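Local coordinates for protein methyl-accepting/DNA response regulator (Bacillus cereus, PDB 3D6W) that probably binds DNA through its LytTR domain, the part present here, as the output module of a response regulator in a phosphorelay, at residues A[3-8]-A[16-21]; A[23-28]-A[63-68]; A[57-62]-A[101-106]; A[81-86]-A[93-98]. All blocks are in the same frame, centred on the assembly; numbering follows the deposited sequence.

Contact 1. Residues A[3-8]-A[16-21]; sequences SVVTLK and VPFSKV. With EDO (1,2-ethanediol), chain D.
A two-stranded antiparallel hairpin, strands 4-8 and 13-17, lies at the N-terminal end of this LytTR DNA-binding construct, and its second strand runs straight into a 3-10 turn at 18-20. V5 and V16 form a hydrogen-bonded antiparallel pair: V5 N donates to V16 O from nearly along the C=O axis (C=O...N angle 161°), and V16 N returns a bond to V5 O at 2.8 Å from above the carbonyl plane. At the neighbouring position, V4 and P17 are a non-hydrogen-bonded pair with CA atoms 4.2 Å apart. Proline has no N-H to offer, but at this position none is called for; V4 CA instead carries a CA-H...O contact to V16 O at 3.0 Å. S3 O then draws in both P17 CA, by a similar contact, and F18 N, in a hydrogen bond of 3.1 Å.

That last bond fixes where F18 starts, and its CG, anti to the carbonyl carbon (chi1 -71°), turns the ring back over the first strand. One ring face lies against the backbone, with S3 C 3.9 Å above the centre and V4 N nearer the rim, while V5 CG2 lies at the ring edge. On the face carrying V5 and V16, L7 CG meets V16 CG2 and V5 CG2 meets V21 CG2. L53 and P54 also touch F18. The second subunit packs its V69 on V4 and takes the S3 hydroxyl at D56 O, whereas S3 N donates to O2 of the ethanediol, 3.0 Å away.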
loop_
_atom_site.group_PDB
_atom_site.type_symbol
_atom_site.label_atom_id
_atom_site.label_comp_id
_atom_site.label_asym_id
_atom_site.label_seq_id
_atom_site.Cartn_x
_atom_site.Cartn_y
_atom_site.Cartn_z
ATOM N N SER A 3 0.008 4.237 -12.827
ATOM C CA SER A 3 0.983 3.923 -11.767
ATOM C C SER A 3 2.418 3.796 -12.210
ATOM O O SER A 3 3.270 3.524 -11.395
ATOM C CB SER A 3 0.562 2.664 -10.949
ATOM O OG SER A 3 0.849 1.426 -11.593
ATOM N N VAL A 4 2.662 3.982 -13.498
ATOM C CA VAL A 4 4.001 3.997 -14.078
ATOM C C VAL A 4 4.151 5.163 -15.035
ATOM O O VAL A 4 3.183 5.598 -15.648
ATOM C CB VAL A 4 4.380 2.658 -14.817
ATOM C CG1 VAL A 4 4.299 1.509 -13.858
ATOM C CG2 VAL A 4 3.508 2.414 -16.018
ATOM N N VAL A 5 5.375 5.683 -15.096
ATOM C CA VAL A 5 5.805 6.636 -16.119
ATOM C C VAL A 5 6.844 5.926 -17.007
ATOM O O VAL A 5 7.759 5.280 -16.490
ATOM C CB VAL A 5 6.482 7.891 -15.536
ATOM C CG1 VAL A 5 6.354 9.075 -16.540
ATOM C CG2 VAL A 5 5.903 8.251 -14.190
ATOM N N THR A 6 6.671 6.030 -18.330
ATOM C CA THR A 6 7.584 5.413 -19.299
ATOM C C THR A 6 8.594 6.464 -19.710
ATOM O O THR A 6 8.239 7.474 -20.309
ATOM C CB THR A 6 6.846 4.771 -20.476
ATOM O OG1 THR A 6 5.827 3.887 -19.964
ATOM C CG2 THR A 6 7.799 3.946 -21.327
ATOM N N LEU A 7 9.834 6.260 -19.262
ATOM C CA LEU A 7 10.968 7.092 -19.656
ATOM C C LEU A 7 11.583 6.547 -20.953
ATOM O O LEU A 7 11.741 5.342 -21.128
ATOM C CB LEU A 7 12.063 7.105 -18.587
ATOM C CG LEU A 7 11.808 7.200 -17.091
ATOM C CD1 LEU A 7 12.936 7.928 -16.409
ATOM C CD2 LEU A 7 10.503 7.868 -16.785
ATOM N N LYS A 8 11.972 7.448 -21.843
ATOM C CA LYS A 8 12.691 7.075 -23.068
ATOM C C LYS A 8 14.165 6.986 -22.751
ATOM O O LYS A 8 14.739 7.962 -22.253
ATOM C CB LYS A 8 12.448 8.126 -24.145
ATOM C CG LYS A 8 13.312 8.029 -25.374
ATOM C CD LYS A 8 12.702 8.823 -26.501
ATOM C CE LYS A 8 13.245 8.351 -27.844
ATOM N NZ LYS A 8 12.369 8.839 -28.932
ATOM N N VAL A 16 8.612 2.993 -15.061
ATOM C CA VAL A 16 9.055 3.258 -13.683
ATOM C C VAL A 16 7.778 3.539 -12.851
ATOM O O VAL A 16 6.934 4.289 -13.299
ATOM C CB VAL A 16 10.028 4.477 -13.677
ATOM C CG1 VAL A 16 10.544 4.784 -12.271
ATOM C CG2 VAL A 16 11.163 4.232 -14.624
ATOM N N PRO A 17 7.619 2.926 -11.677
ATOM C CA PRO A 17 6.492 3.260 -10.825
ATOM C C PRO A 17 6.576 4.683 -10.329
ATOM O O PRO A 17 7.675 5.191 -10.126
ATOM C CB PRO A 17 6.645 2.323 -9.608
ATOM C CG PRO A 17 7.715 1.431 -9.888
ATOM C CD PRO A 17 8.496 1.914 -11.060
ATOM N N PHE A 18 5.446 5.323 -10.118
ATOM C CA PHE A 18 5.432 6.691 -9.589
ATOM C C PHE A 18 6.266 6.820 -8.318
ATOM O O PHE A 18 6.930 7.829 -8.102
ATOM C CB PHE A 18 3.998 7.178 -9.311
ATOM C CG PHE A 18 3.181 7.452 -10.554
ATOM C CD1 PHE A 18 3.775 7.638 -11.808
ATOM C CD2 PHE A 18 1.817 7.566 -10.460
ATOM C CE1 PHE A 18 3.012 7.895 -12.944
ATOM C CE2 PHE A 18 1.043 7.833 -11.595
ATOM C CZ PHE A 18 1.656 7.984 -12.837
ATOM N N SER A 19 6.238 5.769 -7.506
ATOM C CA SER A 19 6.930 5.739 -6.225
ATOM C C SER A 19 8.465 5.901 -6.339
ATOM O O SER A 19 9.111 6.325 -5.396
ATOM C CB SER A 19 6.553 4.426 -5.498
ATOM O OG SER A 19 7.279 3.311 -6.008
ATOM N N LYS A 20 9.019 5.566 -7.504
ATOM C CA LYS A 20 10.418 5.642 -7.773
ATOM C C LYS A 20 10.822 6.916 -8.512
ATOM O O LYS A 20 12.020 7.178 -8.729
ATOM C CB LYS A 20 10.846 4.421 -8.592
ATOM C CG LYS A 20 10.507 3.091 -7.943
ATOM C CD LYS A 20 11.703 2.379 -7.353
ATOM C CE LYS A 20 12.243 1.255 -8.307
ATOM N NZ LYS A 20 13.795 1.246 -8.465
ATOM N N VAL A 21 9.847 7.736 -8.877
ATOM C CA VAL A 21 10.151 9.059 -9.470
ATOM C C VAL A 21 10.479 10.065 -8.354
ATOM O O VAL A 21 9.645 10.275 -7.445
ATOM C CB VAL A 21 8.972 9.576 -10.345
ATOM C CG1 VAL A 21 9.320 10.942 -11.030
ATOM C CG2 VAL A 21 8.576 8.480 -11.366
HETATM C C1 EDO D . -0.966 1.571 -17.382
HETATM O O1 EDO D . -2.246 1.192 -17.954
HETATM C C2 EDO D . -1.028 3.028 -16.912
HETATM O O2 EDO D . -0.332 3.296 -15.662
#

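Contact 2. Residues A[23-28]-A[63-68]; sequences YLEAKD and RSFIVN. With FMT (formic acid), chain E.
F65 meets both Y23 and E25, the three side chains running side by side in the same direction. With CG anti to its carbonyl carbon (chi1 -67°), F65 leans across the strand boundary and presents a ring edge to Y23, CD2 to CD2 at 4.1 Å. E25 stands extended alongside F65; its carboxylate is turned 29° from the ring plane, and OE1 comes within 3.3 Å of F65 CZ. Y23 has CG in the crowded position between N and the carbonyl carbon, and its hydroxyl is hydrogen-bonded to E91.

These residues share one face of the five-stranded antiparallel sheet of the LytTR domain, in which strands 23-27 and 65-68 are neighbours at 175°. L24 and I66 point to the other face, L24 CD1 to I66 CB at 4.2 Å, where F49 of helix 46-52 touches both. Their backbones form a hydrogen-bonded pair, L24 N to I66 O at 2.7 Å in the carbonyl plane and I66 N to L24 O at 3.0 Å. A26 N binds S64 O at 2.7 Å; the S64 hydroxyl gives A26 O a weak bond. Before the strand, R63 N donates to O2 of the formic acid at 2.9 Å.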
loop_
_atom_site.group_PDB
_atom_site.type_symbol
_atom_site.label_atom_id
_atom_site.label_comp_id
_atom_site.label_asym_id
_atom_site.label_seq_id
_atom_site.Cartn_x
_atom_site.Cartn_y
_atom_site.Cartn_z
ATOM N N TYR A 23 11.886 13.402 -9.020
ATOM C CA TYR A 23 11.511 14.704 -9.552
ATOM C C TYR A 23 11.435 14.684 -11.102
ATOM O O TYR A 23 11.838 13.714 -11.773
ATOM C CB TYR A 23 12.442 15.831 -9.026
ATOM C CG TYR A 23 13.875 15.781 -9.532
ATOM C CD1 TYR A 23 14.860 15.112 -8.828
ATOM C CD2 TYR A 23 14.236 16.437 -10.714
ATOM C CE1 TYR A 23 16.133 15.074 -9.286
ATOM C CE2 TYR A 23 15.493 16.395 -11.192
ATOM C CZ TYR A 23 16.456 15.700 -10.484
ATOM O OH TYR A 23 17.756 15.661 -10.977
ATOM N N LEU A 24 10.804 15.709 -11.650
ATOM C CA LEU A 24 10.717 15.883 -13.093
ATOM C C LEU A 24 11.279 17.258 -13.344
ATOM O O LEU A 24 11.088 18.167 -12.523
ATOM C CB LEU A 24 9.271 15.770 -13.642
ATOM C CG LEU A 24 8.518 14.439 -13.580
ATOM C CD1 LEU A 24 7.863 14.179 -12.202
ATOM C CD2 LEU A 24 7.454 14.408 -14.592
ATOM N N GLU A 25 12.006 17.404 -14.447
ATOM C CA GLU A 25 12.618 18.684 -14.788
ATOM C C GLU A 25 12.367 19.080 -16.240
ATOM O O GLU A 25 12.657 18.290 -17.159
ATOM C CB GLU A 25 14.124 18.666 -14.536
ATOM C CG GLU A 25 14.797 19.992 -14.952
ATOM C CD GLU A 25 16.263 20.049 -14.635
ATOM O OE1 GLU A 25 16.822 21.189 -14.594
ATOM O OE2 GLU A 25 16.825 18.955 -14.413
ATOM N N ALA A 26 11.845 20.303 -16.428
ATOM C CA ALA A 26 11.787 20.940 -17.755
ATOM C C ALA A 26 13.149 21.585 -18.039
ATOM O O ALA A 26 13.644 22.456 -17.317
ATOM C CB ALA A 26 10.679 21.967 -17.834
ATOM N N LYS A 27 13.769 21.121 -19.098
ATOM C CA LYS A 27 15.122 21.535 -19.426
ATOM C C LYS A 27 15.354 21.336 -20.909
ATOM O O LYS A 27 14.982 20.313 -21.474
ATOM C CB LYS A 27 16.109 20.685 -18.628
ATOM C CG LYS A 27 17.564 21.020 -18.790
ATOM C CD LYS A 27 18.407 19.817 -18.452
ATOM C CE LYS A 27 19.800 20.240 -18.088
ATOM N NZ LYS A 27 20.816 19.402 -18.795
ATOM N N ASP A 28 15.960 22.337 -21.538
ATOM C CA ASP A 28 16.311 22.266 -22.957
ATOM C C ASP A 28 15.090 21.797 -23.826
ATOM O O ASP A 28 15.263 20.998 -24.756
ATOM C CB ASP A 28 17.508 21.329 -23.115
ATOM C CG ASP A 28 18.775 21.805 -22.334
ATOM O OD1 ASP A 28 19.136 23.011 -22.378
ATOM O OD2 ASP A 28 19.439 20.936 -21.710
ATOM N N ARG A 63 8.891 26.635 -11.930
ATOM C CA ARG A 63 8.406 26.573 -13.326
ATOM C C ARG A 63 9.034 25.449 -14.123
ATOM O O ARG A 63 8.502 25.049 -15.147
ATOM C CB ARG A 63 8.607 27.917 -14.072
ATOM C CG ARG A 63 10.062 28.335 -14.315
ATOM C CD ARG A 63 10.209 29.507 -15.330
ATOM N NE ARG A 63 11.345 29.163 -16.197
ATOM C CZ ARG A 63 11.280 28.872 -17.498
ATOM N NH1 ARG A 63 10.154 28.975 -18.188
ATOM N NH2 ARG A 63 12.379 28.508 -18.131
ATOM N N SER A 64 10.164 24.956 -13.653
ATOM C CA SER A 64 10.922 23.901 -14.326
ATOM C C SER A 64 10.969 22.547 -13.567
ATOM O O SER A 64 11.569 21.600 -14.076
ATOM C CB SER A 64 12.359 24.416 -14.563
ATOM O OG SER A 64 12.433 25.220 -15.756
ATOM N N PHE A 65 10.332 22.438 -12.392
ATOM C CA PHE A 65 10.406 21.220 -11.556
ATOM C C PHE A 65 9.103 20.791 -10.956
ATOM O O PHE A 65 8.347 21.617 -10.412
ATOM C CB PHE A 65 11.361 21.419 -10.378
ATOM C CG PHE A 65 12.788 21.563 -10.787
ATOM C CD1 PHE A 65 13.318 22.817 -11.069
ATOM C CD2 PHE A 65 13.605 20.436 -10.914
ATOM C CE1 PHE A 65 14.689 22.947 -11.505
ATOM C CE2 PHE A 65 14.934 20.550 -11.316
ATOM C CZ PHE A 65 15.477 21.816 -11.609
ATOM N N ILE A 66 8.854 19.481 -11.033
ATOM C CA ILE A 66 7.905 18.815 -10.156
ATOM C C ILE A 66 8.695 17.855 -9.224
ATOM O O ILE A 66 9.511 17.058 -9.677
ATOM C CB ILE A 66 6.812 18.031 -10.915
ATOM C CG1 ILE A 66 5.943 18.968 -11.772
ATOM C CG2 ILE A 66 5.961 17.171 -9.900
ATOM C CD1 ILE A 66 5.052 18.257 -12.690
ATOM N N VAL A 67 8.465 17.970 -7.915
ATOM C CA VAL A 67 9.144 17.119 -6.941
ATOM C C VAL A 67 8.185 16.066 -6.321
ATOM O O VAL A 67 6.948 16.308 -6.134
ATOM C CB VAL A 67 9.878 17.991 -5.851
ATOM C CG1 VAL A 67 8.906 18.595 -4.843
ATOM C CG2 VAL A 67 10.985 17.171 -5.113
ATOM N N ASN A 68 8.737 14.900 -6.014
ATOM C CA ASN A 68 8.043 13.889 -5.181
ATOM C C ASN A 68 8.433 14.122 -3.731
ATOM O O ASN A 68 9.571 13.899 -3.362
ATOM C CB ASN A 68 8.475 12.471 -5.612
ATOM C CG ASN A 68 7.632 11.373 -5.001
ATOM O OD1 ASN A 68 7.015 11.563 -3.995
ATOM N ND2 ASN A 68 7.656 10.200 -5.609
HETATM C C FMT E . 9.550 30.381 -11.523
HETATM O O1 FMT E . 9.942 31.404 -10.914
HETATM O O2 FMT E . 9.319 29.331 -10.887
#

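Contact 3. Residues A[57-62]-A[101-106]; sequences SFIRCH and SYFRKL
Strand 58-62 enters this contact at I59, whose side chain points to helix 101-106 and carries most of the packing. Its CG1 is anti to the backbone N (chi1 -172°) and the chain continues extended, so three carbons meet three helix residues. CG1 reaches Y102 CE2 tip to tip at 3.7 Å. CG2, held in the crowded position, abuts the edge of the F103 ring at CE1, 3.5 Å away, the two side chains crossing at about a right angle. CD1 ends against L106 CB at 3.6 Å. Y102, F103 and L106 thus all pack on one isoleucine, with Y102 and L106 one helical turn apart, as the L106 N to Y102 O bond confirms.

R60 takes part through its backbone. Its carbonyl O lies in the plane of the Y102 ring at the edge, 3.4 Å from CE2, and its N donates to a water 3.1 Å away that also hydrogen-bonds Y102 OH, so the Y102 side chain meets the R60 backbone twice, once directly at the ring edge and once through the water. The R60 side chain leads off instead: NE bonds H62 O in the carbonyl plane, and NH1 forms a salt bridge with E50. At C61, CB touches F103 CD1 at 3.8 Å.

The helix runs roughly antiparallel to the strand, at 151°, the axes of the two segments approaching to 8.4 Å, and packs against an outermost strand of the five-stranded sheet of the LytTR domain. F103 continues past I59 and C61 onto V95 of strand 92-95 and L85 of strand 83-87, while V67 of strand 65-68 touches I59 as well.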
loop_
_atom_site.group_PDB
_atom_site.type_symbol
_atom_site.label_atom_id
_atom_site.label_comp_id
_atom_site.label_asym_id
_atom_site.label_seq_id
_atom_site.Cartn_x
_atom_site.Cartn_y
_atom_site.Cartn_z
ATOM N N SER A 57 1.564 13.305 -3.409
ATOM C CA SER A 57 2.985 12.980 -3.468
ATOM C C SER A 57 3.807 13.966 -4.258
ATOM O O SER A 57 4.939 14.232 -3.917
ATOM C CB SER A 57 3.152 11.610 -4.115
ATOM O OG SER A 57 3.383 10.656 -3.132
ATOM N N PHE A 58 3.230 14.479 -5.335
ATOM C CA PHE A 58 3.927 15.328 -6.303
ATOM C C PHE A 58 3.486 16.777 -6.164
ATOM O O PHE A 58 2.339 17.045 -5.948
ATOM C CB PHE A 58 3.692 14.775 -7.716
ATOM C CG PHE A 58 4.363 13.428 -7.941
ATOM C CD1 PHE A 58 3.686 12.244 -7.686
ATOM C CD2 PHE A 58 5.701 13.350 -8.324
ATOM C CE1 PHE A 58 4.309 11.003 -7.860
ATOM C CE2 PHE A 58 6.320 12.146 -8.491
ATOM C CZ PHE A 58 5.627 10.963 -8.260
ATOM N N ILE A 59 4.438 17.711 -6.222
ATOM C CA ILE A 59 4.133 19.143 -6.203
ATOM C C ILE A 59 5.023 19.922 -7.166
ATOM O O ILE A 59 6.223 19.811 -7.124
ATOM C CB ILE A 59 4.234 19.754 -4.749
ATOM C CG1 ILE A 59 3.704 21.206 -4.736
ATOM C CG2 ILE A 59 5.677 19.774 -4.249
ATOM C CD1 ILE A 59 3.402 21.769 -3.357
ATOM N N ARG A 60 4.410 20.701 -8.043
ATOM C CA ARG A 60 5.089 21.773 -8.740
ATOM C C ARG A 60 5.671 22.800 -7.759
ATOM O O ARG A 60 4.951 23.470 -7.024
ATOM C CB ARG A 60 4.146 22.474 -9.710
ATOM C CG ARG A 60 4.868 23.356 -10.712
ATOM C CD ARG A 60 5.387 22.563 -11.886
ATOM N NE ARG A 60 5.815 23.437 -12.974
ATOM C CZ ARG A 60 5.047 23.877 -13.970
ATOM N NH1 ARG A 60 3.775 23.524 -14.079
ATOM N NH2 ARG A 60 5.577 24.641 -14.912
ATOM N N CYS A 61 7.001 22.923 -7.785
ATOM C CA CYS A 61 7.714 23.794 -6.866
ATOM C C CYS A 61 8.541 24.871 -7.547
ATOM O O CYS A 61 9.170 25.678 -6.885
ATOM C CB CYS A 61 8.594 22.942 -5.951
ATOM S SG CYS A 61 9.900 22.059 -6.763
ATOM N N HIS A 62 8.500 24.904 -8.870
ATOM C CA HIS A 62 9.344 25.772 -9.677
ATOM C C HIS A 62 8.779 25.614 -11.074
ATOM O O HIS A 62 8.252 24.569 -11.370
ATOM C CB HIS A 62 10.770 25.233 -9.595
ATOM C CG HIS A 62 11.816 26.112 -10.207
ATOM N ND1 HIS A 62 11.961 26.262 -11.570
ATOM C CD2 HIS A 62 12.825 26.815 -9.643
ATOM C CE1 HIS A 62 13.005 27.027 -11.818
ATOM N NE2 HIS A 62 13.557 27.369 -10.668
ATOM N N SER A 101 5.166 30.107 -1.643
ATOM C CA SER A 101 3.955 30.103 -0.765
ATOM C C SER A 101 3.051 28.926 -0.969
ATOM O O SER A 101 2.568 28.350 -0.002
ATOM C CB SER A 101 3.110 31.370 -0.915
ATOM O OG SER A 101 3.916 32.491 -0.564
ATOM N N TYR A 102 2.819 28.594 -2.233
ATOM C CA TYR A 102 2.034 27.431 -2.627
ATOM C C TYR A 102 2.723 26.211 -2.065
ATOM O O TYR A 102 2.099 25.403 -1.404
ATOM C CB TYR A 102 1.900 27.399 -4.164
ATOM C CG TYR A 102 1.332 26.154 -4.793
ATOM C CD1 TYR A 102 -0.031 25.919 -4.845
ATOM C CD2 TYR A 102 2.188 25.219 -5.395
ATOM C CE1 TYR A 102 -0.520 24.744 -5.445
ATOM C CE2 TYR A 102 1.725 24.070 -5.998
ATOM C CZ TYR A 102 0.384 23.834 -6.040
ATOM O OH TYR A 102 -0.022 22.650 -6.643
ATOM N N PHE A 103 4.038 26.113 -2.249
ATOM C CA PHE A 103 4.758 24.955 -1.742
ATOM C C PHE A 103 4.550 24.790 -0.226
ATOM O O PHE A 103 4.152 23.742 0.219
ATOM C CB PHE A 103 6.253 25.043 -2.103
ATOM C CG PHE A 103 7.059 23.849 -1.683
ATOM C CD1 PHE A 103 7.089 22.694 -2.474
ATOM C CD2 PHE A 103 7.764 23.854 -0.499
ATOM C CE1 PHE A 103 7.832 21.608 -2.117
ATOM C CE2 PHE A 103 8.506 22.772 -0.114
ATOM C CZ PHE A 103 8.561 21.647 -0.929
ATOM N N ARG A 104 4.827 25.812 0.568
ATOM C CA ARG A 104 4.744 25.651 2.020
ATOM C C ARG A 104 3.319 25.478 2.537
ATOM O O ARG A 104 3.093 24.782 3.525
ATOM C CB ARG A 104 5.455 26.798 2.740
ATOM C CG ARG A 104 4.661 28.061 2.872
ATOM C CD ARG A 104 5.455 29.174 3.514
ATOM N NE ARG A 104 5.998 28.755 4.798
ATOM C CZ ARG A 104 7.052 29.290 5.411
ATOM N NH1 ARG A 104 7.730 30.293 4.882
ATOM N NH2 ARG A 104 7.458 28.788 6.559
ATOM N N LYS A 105 2.358 26.103 1.854
ATOM C CA LYS A 105 0.937 25.946 2.189
ATOM C C LYS A 105 0.464 24.481 2.027
ATOM O O LYS A 105 -0.158 23.918 2.921
ATOM C CB LYS A 105 0.058 26.895 1.348
ATOM C CG LYS A 105 -0.332 28.203 2.050
ATOM C CD LYS A 105 -0.854 29.284 1.027
ATOM C CE LYS A 105 -1.667 30.496 1.651
ATOM N NZ LYS A 105 -3.203 30.312 1.740
ATOM N N LEU A 106 0.777 23.892 0.879
ATOM C CA LEU A 106 0.437 22.519 0.575
ATOM C C LEU A 106 1.110 21.531 1.493
ATOM O O LEU A 106 0.552 20.471 1.762
ATOM C CB LEU A 106 0.744 22.177 -0.896
ATOM C CG LEU A 106 -0.520 22.297 -1.749
ATOM C CD1 LEU A 106 -1.287 23.636 -1.489
ATOM C CD2 LEU A 106 -0.265 22.135 -3.228
HETATM O O HOH W 1 1.334 20.961 -7.915
#

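Contact 4. Residues A[81-86]-A[93-98]. With FMT (formic acid), chain E.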
loop_
_atom_site.group_PDB
_atom_site.type_symbol
_atom_site.label_atom_id
_atom_site.label_comp_id
_atom_site.label_asym_id
_atom_site.label_seq_id
_atom_site.Cartn_x
_atom_site.Cartn_y
_atom_site.Cartn_z
ATOM N N SER A 81 13.422 34.346 0.324
ATOM C CA SER A 81 12.256 34.173 -0.594
ATOM C C SER A 81 12.065 32.749 -1.212
ATOM O O SER A 81 11.034 32.467 -1.779
ATOM C CB SER A 81 12.360 35.194 -1.719
ATOM O OG SER A 81 13.647 35.102 -2.309
ATOM N N THR A 82 13.059 31.874 -1.091
ATOM C CA THR A 82 13.064 30.558 -1.742
ATOM C C THR A 82 13.344 29.440 -0.725
ATOM O O THR A 82 13.768 29.706 0.425
ATOM C CB THR A 82 14.195 30.465 -2.798
ATOM O OG1 THR A 82 15.426 30.709 -2.140
ATOM C CG2 THR A 82 14.042 31.458 -3.925
ATOM N N PHE A 83 13.128 28.185 -1.165
ATOM C CA PHE A 83 13.636 26.985 -0.463
ATOM C C PHE A 83 14.557 26.198 -1.362
ATOM O O PHE A 83 14.568 26.341 -2.572
ATOM C CB PHE A 83 12.503 26.065 0.024
ATOM C CG PHE A 83 11.468 26.756 0.886
ATOM C CD1 PHE A 83 11.727 27.030 2.231
ATOM C CD2 PHE A 83 10.226 27.124 0.356
ATOM C CE1 PHE A 83 10.786 27.662 3.021
ATOM C CE2 PHE A 83 9.274 27.743 1.155
ATOM C CZ PHE A 83 9.565 28.019 2.484
ATOM N N LEU A 84 15.337 25.349 -0.739
ATOM C CA LEU A 84 16.160 24.435 -1.459
ATOM C C LEU A 84 15.857 23.091 -0.845
ATOM O O LEU A 84 15.810 22.972 0.393
ATOM C CB LEU A 84 17.629 24.814 -1.259
ATOM C CG LEU A 84 18.679 24.310 -2.185
ATOM C CD1 LEU A 84 18.159 24.303 -3.644
ATOM C CD2 LEU A 84 19.947 25.201 -1.962
ATOM N N LEU A 85 15.600 22.100 -1.702
ATOM C CA LEU A 85 15.220 20.764 -1.263
ATOM C C LEU A 85 16.423 19.864 -1.367
ATOM O O LEU A 85 17.028 19.709 -2.403
ATOM C CB LEU A 85 14.066 20.201 -2.118
ATOM C CG LEU A 85 12.872 21.140 -2.346
ATOM C CD1 LEU A 85 11.761 20.474 -3.165
ATOM C CD2 LEU A 85 12.379 21.694 -1.016
ATOM N N SER A 86 16.753 19.252 -0.257
ATOM C CA SER A 86 17.736 18.192 -0.191
ATOM C C SER A 86 17.027 16.885 -0.475
ATOM O O SER A 86 16.145 16.495 0.291
ATOM C CB SER A 86 18.315 18.161 1.243
ATOM O OG SER A 86 19.524 17.418 1.333
ATOM N N VAL A 93 17.004 20.477 -5.284
ATOM C CA VAL A 93 15.980 21.016 -6.176
ATOM C C VAL A 93 15.532 22.335 -5.600
ATOM O O VAL A 93 15.275 22.416 -4.396
ATOM C CB VAL A 93 14.772 20.037 -6.300
ATOM C CG1 VAL A 93 13.655 20.669 -7.128
ATOM C CG2 VAL A 93 15.229 18.661 -6.887
ATOM N N PRO A 94 15.456 23.390 -6.435
ATOM C CA PRO A 94 14.952 24.643 -5.931
ATOM C C PRO A 94 13.418 24.804 -5.887
ATOM O O PRO A 94 12.705 24.381 -6.774
ATOM C CB PRO A 94 15.561 25.656 -6.898
ATOM C CG PRO A 94 15.686 24.944 -8.169
ATOM C CD PRO A 94 15.851 23.490 -7.852
ATOM N N VAL A 95 12.940 25.484 -4.846
ATOM C CA VAL A 95 11.597 26.031 -4.816
ATOM C C VAL A 95 11.754 27.537 -5.068
ATOM O O VAL A 95 12.362 28.252 -4.267
ATOM C CB VAL A 95 10.844 25.753 -3.458
ATOM C CG1 VAL A 95 9.383 26.127 -3.587
ATOM C CG2 VAL A 95 11.008 24.295 -3.011
ATOM N N SER A 96 11.224 28.015 -6.191
ATOM C CA SER A 96 11.391 29.379 -6.555
ATOM C C SER A 96 10.512 30.283 -5.707
ATOM O O SER A 96 9.523 29.849 -5.085
ATOM C CB SER A 96 11.100 29.562 -8.031
ATOM O OG SER A 96 9.763 29.297 -8.395
ATOM N N GLN A 97 10.899 31.552 -5.665
ATOM C CA GLN A 97 10.144 32.604 -5.016
ATOM C C GLN A 97 8.681 32.634 -5.400
ATOM O O GLN A 97 7.853 32.993 -4.584
ATOM C CB GLN A 97 10.743 33.969 -5.357
ATOM C CG GLN A 97 9.922 35.182 -4.931
ATOM C CD GLN A 97 10.773 36.442 -5.017
ATOM O OE1 GLN A 97 10.897 37.212 -4.046
ATOM N NE2 GLN A 97 11.401 36.642 -6.180
ATOM N N SER A 98 8.369 32.276 -6.639
ATOM C CA SER A 98 7.042 32.429 -7.135
ATOM C C SER A 98 6.139 31.237 -6.745
ATOM O O SER A 98 4.905 31.378 -6.667
ATOM C CB SER A 98 7.085 32.729 -8.632
ATOM O OG SER A 98 6.609 31.670 -9.412
HETATM C C FMT E . 9.550 30.381 -11.523
HETATM O O1 FMT E . 9.942 31.404 -10.914
HETATM O O2 FMT E . 9.319 29.331 -10.887
#
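Strands 83-86 and 93-95 pair antiparallel at 150° with axes 4.6 Å apart, forming a hairpin within the three-stranded sheet in this LytTR domain. F83 with V95 and L85 with V93 are hydrogen-bonded pairs, each with two bonds. L85 N to V93 O is the shortest of the four at 2.7 Å; V93 N and F83 N each sit on a lone pair of their acceptor, whereas V95 N lies 42° above the carbonyl plane of F83 O. L84 and P94 between them form a non-hydrogen-bonded pair, a position where the proline's missing N-H costs no bond.

V95 is the hub of the buried face. Its CG2, anti to the carbonyl carbon, meets L85 CD2 at 3.6 Å and F83 CB at 3.8 Å, while CB comes up to the edge of the F83 ring, the two side chains lying side by side. F103 of helix 100-107 packs on both L85 and V95. On the other face L84 CD1 bends over V93 O at 3.5 Å.

Beyond the strands T82 lies against the backbone of the second segment, CB 3.2 Å from V95 O, with its hydroxyl bonded to T79 and D78. The extended Q97 lays OE1 3.4 Å from S81 CB, and Q97 CA makes a CA-H...O contact with S81 O. S96 OG donates to O2 of the formic acid at 2.5 Å.

In the fold
Contacts 2 and 3 share the five-stranded sheet, V67 O accepting I59 N at 2.9 Å, and contact 4 joins contact 3 through C61 O to S96 N. V67 CG1 on L85 CD1, 3.8 Å apart, continues the packing from contact 2 into contact 4, and one formic acid molecule bonds R63 and S96. Contact 1, centred 24 Å from contact 4, touches contact 2 through V21 O to N68 ND2 at 2.7 Å and contact 3 through F18 O to F58 CZ. A bound magnesium ion lies about 6 Å from the P17 side chain; I72, a known magnesium site without metal in this chain, is about 4 Å by side chain from V67, F103 and L85.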